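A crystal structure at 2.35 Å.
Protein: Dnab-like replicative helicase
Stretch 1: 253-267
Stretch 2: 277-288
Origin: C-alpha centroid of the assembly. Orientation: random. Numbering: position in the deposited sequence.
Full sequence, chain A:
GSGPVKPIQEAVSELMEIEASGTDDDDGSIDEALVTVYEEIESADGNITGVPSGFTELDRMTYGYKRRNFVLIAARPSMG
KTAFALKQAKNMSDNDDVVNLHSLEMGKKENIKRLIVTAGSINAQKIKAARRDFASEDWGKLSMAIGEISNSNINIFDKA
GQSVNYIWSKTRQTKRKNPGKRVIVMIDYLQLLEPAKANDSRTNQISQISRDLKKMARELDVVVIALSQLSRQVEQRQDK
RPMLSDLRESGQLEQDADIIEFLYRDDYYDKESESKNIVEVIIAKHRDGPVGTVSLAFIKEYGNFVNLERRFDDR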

ATOM      1  N   LEU A 253       3.810   6.656 -14.951  1.00 52.30           N
ATOM      2  CA  LEU A 253       3.236   6.082 -13.732  1.00 51.04           C
ATOM      3  C   LEU A 253       1.800   5.548 -13.880  1.00 50.20           C
ATOM      4  O   LEU A 253       1.497   4.451 -13.413  1.00 49.80           O
ATOM      5  CB  LEU A 253       3.353   7.104 -12.584  1.00 51.34           C
ATOM      6  CG  LEU A 253       3.486   6.615 -11.135  1.00 50.88           C
ATOM      7  CD1 LEU A 253       4.442   5.453 -11.019  1.00 50.25           C
ATOM      8  CD2 LEU A 253       3.949   7.751 -10.248  1.00 50.91           C
ATOM      9  N   GLU A 254       0.928   6.313 -14.538  1.00 49.24           N
ATOM     10  CA  GLU A 254      -0.457   5.885 -14.721  1.00 48.67           C
ATOM     11  C   GLU A 254      -0.588   4.741 -15.729  1.00 47.87           C
ATOM     12  O   GLU A 254      -1.514   3.930 -15.651  1.00 48.00           O
ATOM     13  CB  GLU A 254      -1.370   7.059 -15.104  1.00 48.63           C
ATOM     14  CG  GLU A 254      -1.302   7.505 -16.557  1.00 49.19           C
ATOM     15  CD  GLU A 254      -2.457   8.422 -16.945  1.00 49.54           C
ATOM     16  OE1 GLU A 254      -2.173   9.600 -17.251  1.00 51.49           O
ATOM     17  OE2 GLU A 254      -3.635   7.972 -16.941  1.00 47.72           O
ATOM     18  N   GLN A 255       0.344   4.676 -16.674  1.00 46.75           N
ATOM     19  CA  GLN A 255       0.312   3.626 -17.683  1.00 45.37           C
ATOM     20  C   GLN A 255       0.709   2.264 -17.114  1.00 43.56           C
ATOM     21  O   GLN A 255       0.015   1.276 -17.337  1.00 42.69           O
ATOM     22  CB  GLN A 255       1.123   4.045 -18.912  1.00 46.02           C
ATOM     23  CG  GLN A 255       0.341   5.103 -19.737  1.00 48.83           C
ATOM     24  CD  GLN A 255       1.185   5.855 -20.750  1.00 51.39           C
ATOM     25  OE1 GLN A 255       2.007   5.272 -21.442  1.00 53.34           O
ATOM     26  NE2 GLN A 255       0.971   7.161 -20.846  1.00 52.24           N
ATOM     27  N   ASP A 256       1.775   2.227 -16.322  1.00 41.77           N
ATOM     28  CA  ASP A 256       2.285   0.954 -15.804  1.00 40.47           C
ATOM     29  C   ASP A 256       1.432   0.279 -14.732  1.00 39.40           C
ATOM     30  O   ASP A 256       1.344  -0.950 -14.692  1.00 38.78           O
ATOM     31  CB  ASP A 256       3.730   1.115 -15.337  1.00 40.59           C
ATOM     32  CG  ASP A 256       4.667   1.410 -16.488  1.00 42.17           C
ATOM     33  OD1 ASP A 256       4.402   0.918 -17.617  1.00 43.69           O
ATOM     34  OD2 ASP A 256       5.654   2.137 -16.278  1.00 42.20           O
ATOM     35  N   ALA A 257       0.791   1.078 -13.884  1.00 38.38           N
ATOM     36  CA  ALA A 257       0.018   0.546 -12.769  1.00 37.40           C
ATOM     37  C   ALA A 257      -1.263  -0.141 -13.235  1.00 37.26           C
ATOM     38  O   ALA A 257      -1.956   0.317 -14.147  1.00 36.81           O
ATOM     39  CB  ALA A 257      -0.300   1.645 -11.762  1.00 37.15           C
ATOM     40  N   ASP A 258      -1.560  -1.259 -12.602  1.00 37.10           N
ATOM     41  CA  ASP A 258      -2.810  -1.954 -12.823  1.00 37.62           C
ATOM     42  C   ASP A 258      -3.896  -1.317 -11.967  1.00 36.94           C
ATOM     43  O   ASP A 258      -5.047  -1.180 -12.390  1.00 37.04           O
ATOM     44  CB  ASP A 258      -2.616  -3.438 -12.488  1.00 38.12           C
ATOM     45  CG  ASP A 258      -1.405  -4.012 -13.193  1.00 40.59           C
ATOM     46  OD1 ASP A 258      -1.336  -3.879 -14.441  1.00 43.59           O
ATOM     47  OD2 ASP A 258      -0.494  -4.525 -12.513  1.00 41.84           O
ATOM     48  N   ILE A 259      -3.507  -0.926 -10.758  1.00 36.22           N
ATOM     49  CA  ILE A 259      -4.419  -0.308  -9.815  1.00 35.28           C
ATOM     50  C   ILE A 259      -3.837   1.002  -9.276  1.00 34.62           C
ATOM     51  O   ILE A 259      -2.676   1.070  -8.873  1.00 34.79           O
ATOM     52  CB  ILE A 259      -4.794  -1.273  -8.672  1.00 35.16           C
ATOM     53  CG1 ILE A 259      -5.352  -2.579  -9.258  1.00 35.21           C
ATOM     54  CG2 ILE A 259      -5.822  -0.612  -7.741  1.00 35.06           C
ATOM     55  CD1 ILE A 259      -5.581  -3.720  -8.270  1.00 35.25           C
ATOM     56  N   ILE A 260      -4.654   2.039  -9.297  1.00 33.74           N
ATOM     57  CA  ILE A 260      -4.296   3.307  -8.702  1.00 33.32           C
ATOM     58  C   ILE A 260      -5.385   3.711  -7.730  1.00 33.03           C
ATOM     59  O   ILE A 260      -6.518   4.007  -8.112  1.00 32.36           O
ATOM     60  CB  ILE A 260      -4.082   4.407  -9.763  1.00 33.42           C
ATOM     61  CG1 ILE A 260      -2.959   3.999 -10.726  1.00 32.76           C
ATOM     62  CG2 ILE A 260      -3.819   5.774  -9.082  1.00 33.60           C
ATOM     63  CD1 ILE A 260      -2.746   4.953 -11.920  1.00 32.95           C
ATOM     64  N   GLU A 261      -5.039   3.706  -6.454  1.00 33.32           N
ATOM     65  CA  GLU A 261      -5.969   4.175  -5.456  1.00 33.86           C
ATOM     66  C   GLU A 261      -5.544   5.525  -4.880  1.00 33.45           C
ATOM     67  O   GLU A 261      -4.472   5.659  -4.309  1.00 33.30           O
ATOM     68  CB  GLU A 261      -6.233   3.104  -4.392  1.00 34.19           C
ATOM     69  CG  GLU A 261      -5.077   2.205  -4.095  1.00 36.77           C
ATOM     70  CD  GLU A 261      -5.485   0.890  -3.456  1.00 38.61           C
ATOM     71  OE1 GLU A 261      -5.924   0.002  -4.192  1.00 40.46           O
ATOM     72  OE2 GLU A 261      -5.323   0.719  -2.233  1.00 39.87           O
ATOM     73  N   PHE A 262      -6.380   6.533  -5.113  1.00 33.12           N
ATOM     74  CA  PHE A 262      -6.229   7.843  -4.503  1.00 33.19           C
ATOM     75  C   PHE A 262      -6.941   7.867  -3.156  1.00 33.14           C
ATOM     76  O   PHE A 262      -7.960   7.200  -2.971  1.00 32.80           O
ATOM     77  CB  PHE A 262      -6.836   8.931  -5.390  1.00 33.24           C
ATOM     78  CG  PHE A 262      -6.117   9.153  -6.695  1.00 32.46           C
ATOM     79  CD1 PHE A 262      -4.736   9.223  -6.752  1.00 33.17           C
ATOM     80  CD2 PHE A 262      -6.840   9.353  -7.862  1.00 33.25           C
ATOM     81  CE1 PHE A 262      -4.080   9.456  -7.971  1.00 32.92           C
ATOM     82  CE2 PHE A 262      -6.201   9.603  -9.082  1.00 33.00           C
ATOM     83  CZ  PHE A 262      -4.819   9.648  -9.135  1.00 33.12           C
ATOM     84  N   LEU A 263      -6.383   8.626  -2.222  1.00 33.33           N
ATOM     85  CA  LEU A 263      -7.027   8.907  -0.949  1.00 34.11           C
ATOM     86  C   LEU A 263      -7.416  10.376  -0.885  1.00 34.91           C
ATOM     87  O   LEU A 263      -6.660  11.257  -1.287  1.00 34.91           O
ATOM     88  CB  LEU A 263      -6.112   8.555   0.224  1.00 33.84           C
ATOM     89  CG  LEU A 263      -6.006   7.128   0.791  1.00 35.02           C
ATOM     90  CD1 LEU A 263      -6.526   6.013  -0.108  1.00 35.00           C
ATOM     91  CD2 LEU A 263      -4.570   6.864   1.123  1.00 36.52           C
ATOM     92  N   TYR A 264      -8.612  10.631  -0.385  1.00 36.03           N
ATOM     93  CA  TYR A 264      -9.106  11.974  -0.196  1.00 36.89           C
ATOM     94  C   TYR A 264      -9.859  11.994   1.109  1.00 37.83           C
ATOM     95  O   TYR A 264     -10.720  11.149   1.349  1.00 37.27           O
ATOM     96  CB  TYR A 264     -10.021  12.343  -1.354  1.00 37.05           C
ATOM     97  CG  TYR A 264     -10.690  13.685  -1.241  1.00 36.91           C
ATOM     98  CD1 TYR A 264      -9.994  14.855  -1.527  1.00 38.17           C
ATOM     99  CD2 TYR A 264     -12.026  13.784  -0.874  1.00 36.68           C
ATOM    100  CE1 TYR A 264     -10.612  16.089  -1.440  1.00 38.52           C
ATOM    101  CE2 TYR A 264     -12.654  15.008  -0.779  1.00 36.66           C
ATOM    102  CZ  TYR A 264     -11.948  16.157  -1.061  1.00 38.00           C
ATOM    103  OH  TYR A 264     -12.568  17.380  -0.973  1.00 38.08           O
ATOM    104  N   ARG A 265      -9.513  12.955   1.957  1.00 39.63           N
ATOM    105  CA  ARG A 265     -10.162  13.121   3.250  1.00 41.41           C
ATOM    106  C   ARG A 265     -10.840  14.497   3.254  1.00 42.48           C
ATOM    107  O   ARG A 265     -10.184  15.514   3.458  1.00 42.85           O
ATOM    108  CB  ARG A 265      -9.106  12.983   4.339  1.00 41.58           C
ATOM    109  CG  ARG A 265      -9.637  12.867   5.741  1.00 42.82           C
ATOM    110  CD  ARG A 265      -8.487  12.750   6.722  1.00 45.13           C
ATOM    111  NE  ARG A 265      -8.672  13.690   7.820  1.00 49.18           N
ATOM    112  CZ  ARG A 265      -7.888  14.735   8.074  1.00 50.16           C
ATOM    113  NH1 ARG A 265      -6.817  14.980   7.330  1.00 50.26           N
ATOM    114  NH2 ARG A 265      -8.176  15.534   9.092  1.00 52.28           N
ATOM    115  N   ASP A 266     -12.146  14.526   2.985  1.00 43.90           N
ATOM    116  CA  ASP A 266     -12.871  15.788   2.732  1.00 45.36           C
ATOM    117  C   ASP A 266     -12.728  16.830   3.844  1.00 45.64           C
ATOM    118  O   ASP A 266     -12.682  18.034   3.562  1.00 45.87           O
ATOM    119  CB  ASP A 266     -14.364  15.543   2.414  1.00 45.71           C
ATOM    120  CG  ASP A 266     -15.068  16.789   1.845  1.00 47.87           C
ATOM    121  OD1 ASP A 266     -15.438  16.808   0.652  1.00 51.59           O
ATOM    122  OD2 ASP A 266     -15.260  17.772   2.574  1.00 51.42           O
ATOM    123  N   ASP A 267     -12.653  16.369   5.093  1.00 45.82           N
ATOM    124  CA  ASP A 267     -12.659  17.282   6.242  1.00 45.93           C
ATOM    125  C   ASP A 267     -11.312  17.959   6.513  1.00 46.04           C
ATOM    126  O   ASP A 267     -11.223  18.848   7.368  1.00 45.93           O
ATOM    127  CB  ASP A 267     -13.278  16.635   7.513  1.00 45.76           C
ATOM    128  CG  ASP A 267     -12.461  15.465   8.057  1.00 45.21           C
ATOM    129  OD1 ASP A 267     -11.337  15.224   7.567  1.00 45.60           O
ATOM    130  OD2 ASP A 267     -12.945  14.786   8.987  1.00 42.35           O
ATOM    131  N   ASN A 277     -14.614  12.585   9.228  1.00 49.13           N
ATOM    132  CA  ASN A 277     -13.813  11.402   9.533  1.00 47.53           C
ATOM    133  C   ASN A 277     -13.950  10.286   8.487  1.00 46.33           C
ATOM    134  O   ASN A 277     -13.777   9.107   8.793  1.00 46.02           O
ATOM    135  CB  ASN A 277     -14.127  10.889  10.944  1.00 47.98           C
ATOM    136  CG  ASN A 277     -13.690  11.857  12.041  1.00 48.23           C
ATOM    137  OD1 ASN A 277     -14.133  11.750  13.183  1.00 48.90           O
ATOM    138  ND2 ASN A 277     -12.811  12.789  11.706  1.00 48.55           N
ATOM    139  N   ILE A 278     -14.257  10.672   7.250  1.00 45.14           N
ATOM    140  CA  ILE A 278     -14.313   9.723   6.132  1.00 43.83           C
ATOM    141  C   ILE A 278     -13.101   9.907   5.206  1.00 42.83           C
ATOM    142  O   ILE A 278     -12.807  11.011   4.756  1.00 42.59           O
ATOM    143  CB  ILE A 278     -15.632   9.841   5.317  1.00 43.83           C
ATOM    144  CG1 ILE A 278     -16.861   9.456   6.168  1.00 43.83           C
ATOM    145  CG2 ILE A 278     -15.554   9.023   4.032  1.00 43.70           C
ATOM    146  CD1 ILE A 278     -17.010   7.962   6.472  1.00 43.16           C
ATOM    147  N   VAL A 279     -12.390   8.812   4.967  1.00 41.49           N
ATOM    148  CA  VAL A 279     -11.389   8.762   3.934  1.00 40.19           C
ATOM    149  C   VAL A 279     -11.993   7.967   2.791  1.00 39.72           C
ATOM    150  O   VAL A 279     -12.356   6.801   2.963  1.00 39.38           O
ATOM    151  CB  VAL A 279     -10.085   8.095   4.426  1.00 39.84           C
ATOM    152  CG1 VAL A 279      -9.165   7.748   3.249  1.00 39.00           C
ATOM    153  CG2 VAL A 279      -9.361   9.019   5.383  1.00 40.37           C
ATOM    154  N   GLU A 280     -12.101   8.590   1.626  1.00 38.98           N
ATOM    155  CA  GLU A 280     -12.501   7.836   0.452  1.00 39.06           C
ATOM    156  C   GLU A 280     -11.308   7.338  -0.380  1.00 38.15           C
ATOM    157  O   GLU A 280     -10.369   8.088  -0.703  1.00 37.58           O
ATOM    158  CB  GLU A 280     -13.552   8.572  -0.380  1.00 39.09           C
ATOM    159  CG  GLU A 280     -13.175   9.927  -0.919  1.00 40.32           C
ATOM    160  CD  GLU A 280     -14.312  10.555  -1.735  1.00 41.23           C
ATOM    161  OE1 GLU A 280     -15.390  10.838  -1.169  1.00 41.62           O
ATOM    162  OE2 GLU A 280     -14.129  10.768  -2.958  1.00 45.73           O
ATOM    163  N   VAL A 281     -11.348   6.043  -0.673  1.00 36.99           N
ATOM    164  CA  VAL A 281     -10.396   5.408  -1.549  1.00 36.01           C
ATOM    165  C   VAL A 281     -10.962   5.473  -2.960  1.00 35.67           C
ATOM    166  O   VAL A 281     -11.911   4.763  -3.299  1.00 35.62           O
ATOM    167  CB  VAL A 281     -10.126   3.959  -1.118  1.00 35.91           C
ATOM    168  CG1 VAL A 281      -9.106   3.314  -2.023  1.00 36.34           C
ATOM    169  CG2 VAL A 281      -9.641   3.918   0.320  1.00 35.63           C
ATOM    170  N   ILE A 282     -10.395   6.352  -3.775  1.00 34.94           N
ATOM    171  CA  ILE A 282     -10.835   6.487  -5.153  1.00 34.74           C
ATOM    172  C   ILE A 282      -9.959   5.627  -6.058  1.00 35.15           C
ATOM    173  O   ILE A 282      -8.787   5.939  -6.253  1.00 35.29           O
ATOM    174  CB  ILE A 282     -10.779   7.960  -5.641  1.00 34.36           C
ATOM    175  CG1 ILE A 282     -11.377   8.894  -4.590  1.00 34.16           C
ATOM    176  CG2 ILE A 282     -11.449   8.103  -7.006  1.00 32.83           C
ATOM    177  CD1 ILE A 282     -11.109  10.387  -4.849  1.00 34.61           C
ATOM    178  N   ILE A 283     -10.534   4.542  -6.581  1.00 35.57           N
ATOM    179  CA  ILE A 283      -9.911   3.680  -7.589  1.00 35.92           C
ATOM    180  C   ILE A 283      -9.997   4.398  -8.943  1.00 36.04           C
ATOM    181  O   ILE A 283     -11.036   4.388  -9.592  1.00 36.47           O
ATOM    182  CB  ILE A 283     -10.600   2.279  -7.654  1.00 35.78           C
ATOM    183  CG1 ILE A 283     -10.363   1.475  -6.371  1.00 37.34           C
ATOM    184  CG2 ILE A 283     -10.062   1.455  -8.804  1.00 36.02           C
ATOM    185  CD1 ILE A 283     -11.270   1.837  -5.180  1.00 39.41           C
ATOM    186  N   ALA A 284      -8.911   5.055  -9.345  1.00 36.32           N
ATOM    187  CA  ALA A 284      -8.920   5.892 -10.553  1.00 36.69           C
ATOM    188  C   ALA A 284      -8.530   5.087 -11.793  1.00 37.00           C
ATOM    189  O   ALA A 284      -8.816   5.484 -12.920  1.00 37.34           O
ATOM    190  CB  ALA A 284      -8.010   7.072 -10.378  1.00 36.09           C
ATOM    191  N   LYS A 285      -7.873   3.952 -11.567  1.00 37.05           N
ATOM    192  CA  LYS A 285      -7.512   3.039 -12.626  1.00 36.89           C
ATOM    193  C   LYS A 285      -7.620   1.616 -12.124  1.00 37.33           C
ATOM    194  O   LYS A 285      -7.190   1.288 -11.005  1.00 37.25           O
ATOM    195  CB  LYS A 285      -6.102   3.297 -13.156  1.00 36.71           C
ATOM    196  CG  LYS A 285      -5.828   2.508 -14.413  1.00 36.03           C
ATOM    197  CD  LYS A 285      -4.376   2.533 -14.825  1.00 36.37           C
ATOM    198  CE  LYS A 285      -4.179   1.654 -16.081  1.00 34.72           C
ATOM    199  NZ  LYS A 285      -2.755   1.383 -16.298  1.00 33.42           N
ATOM    200  N   HIS A 286      -8.222   0.780 -12.962  1.00 37.54           N
ATOM    201  CA  HIS A 286      -8.369  -0.623 -12.669  1.00 38.12           C
ATOM    202  C   HIS A 286      -8.350  -1.417 -13.980  1.00 38.71           C
ATOM    203  O   HIS A 286      -9.320  -1.394 -14.757  1.00 37.91           O
ATOM    204  CB  HIS A 286      -9.654  -0.879 -11.873  1.00 37.67           C
ATOM    205  CG  HIS A 286      -9.683  -2.223 -11.223  1.00 37.11           C
ATOM    206  ND1 HIS A 286     -10.638  -2.585 -10.301  1.00 38.06           N
ATOM    207  CD2 HIS A 286      -8.862  -3.290 -11.352  1.00 36.48           C
ATOM    208  CE1 HIS A 286     -10.411  -3.821  -9.897  1.00 37.39           C
ATOM    209  NE2 HIS A 286      -9.341  -4.272 -10.524  1.00 37.54           N
ATOM    210  N   ARG A 287      -7.231  -2.105 -14.215  1.00 39.88           N
ATOM    211  CA  ARG A 287      -6.970  -2.775 -15.494  1.00 41.31           C
ATOM    212  C   ARG A 287      -7.937  -3.930 -15.777  1.00 41.97           C
ATOM    213  O   ARG A 287      -8.443  -4.077 -16.886  1.00 42.07           O
ATOM    214  CB  ARG A 287      -5.526  -3.279 -15.554  1.00 41.61           C
ATOM    215  CG  ARG A 287      -5.086  -3.654 -16.966  1.00 42.99           C
ATOM    216  CD  ARG A 287      -3.705  -4.252 -17.030  1.00 44.63           C
ATOM    217  NE  ARG A 287      -2.612  -3.342 -16.644  1.00 48.31           N
ATOM    218  CZ  ARG A 287      -2.232  -2.249 -17.305  1.00 49.85           C
ATOM    219  NH1 ARG A 287      -2.871  -1.852 -18.407  1.00 52.11           N
ATOM    220  NH2 ARG A 287      -1.215  -1.533 -16.847  1.00 49.70           N
ATOM    221  N   ASP A 288      -8.198  -4.726 -14.747  1.00 42.97           N
ATOM    222  CA  ASP A 288      -8.983  -5.945 -14.856  1.00 43.83           C
ATOM    223  C   ASP A 288     -10.236  -5.853 -13.977  1.00 43.40           C
ATOM    224  O   ASP A 288     -10.533  -6.772 -13.225  1.00 43.81           O
ATOM    225  CB  ASP A 288      -8.111  -7.139 -14.424  1.00 44.24           C
ATOM    226  CG  ASP A 288      -8.572  -8.471 -15.025  1.00 47.56           C
ATOM    227  OD1 ASP A 288      -8.917  -8.515 -16.240  1.00 48.76           O
ATOM    228  OD2 ASP A 288      -8.567  -9.486 -14.275  1.00 50.48           O
TER

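Strands 259-265 and 278-286 run antiparallel, their axes 149° apart and 4.4 Å at closest approach. Paired backbone bonds fix the register: Phe262 N to Ile282 O and Ile282 N to Phe262 O are both 2.7 Å, while Tyr264 N to Glu280 O is 3.1 Å and Glu280 N to Tyr264 O 2.9 Å. Near Ala284 the register slips by one residue: Ile259 faces His286, CA to CA 4.9 Å, but Glu261 faces Ile283, CA to CA 4.5 Å. Ala284, with phi/psi of -90/-20, is the extra residue, yet its N still reaches Ile260 O at 2.9 Å. The small Ala284 CB points toward the first strand and fits against the Phe262 ring, 3.4 Å from Phe262 CE2.

On the same face, Tyr264 CB lies 4.2 Å from Ile282 CD1. On the other, Leu263 faces the gap between two valines, its CD1 3.8 Å from Val281 CG2 and its CG 4.1 Å from Val279 CG1.

Beyond the sheet, the end of the helix offers a polar hollow. Lys285, all-t and fully extended, inserts NZ there, bonding Glu254 O at 2.9 Å and Ala257 O at 2.5 Å. Arg287 NE meets Asp258 OD1 at 2.6 Å in a nearly linear (178°) salt bridge, and its NH2 bonds Gln255 O at 3.1 Å. At the far end, Asp267 OD2 accepts Asn277 N at 2.8 Å.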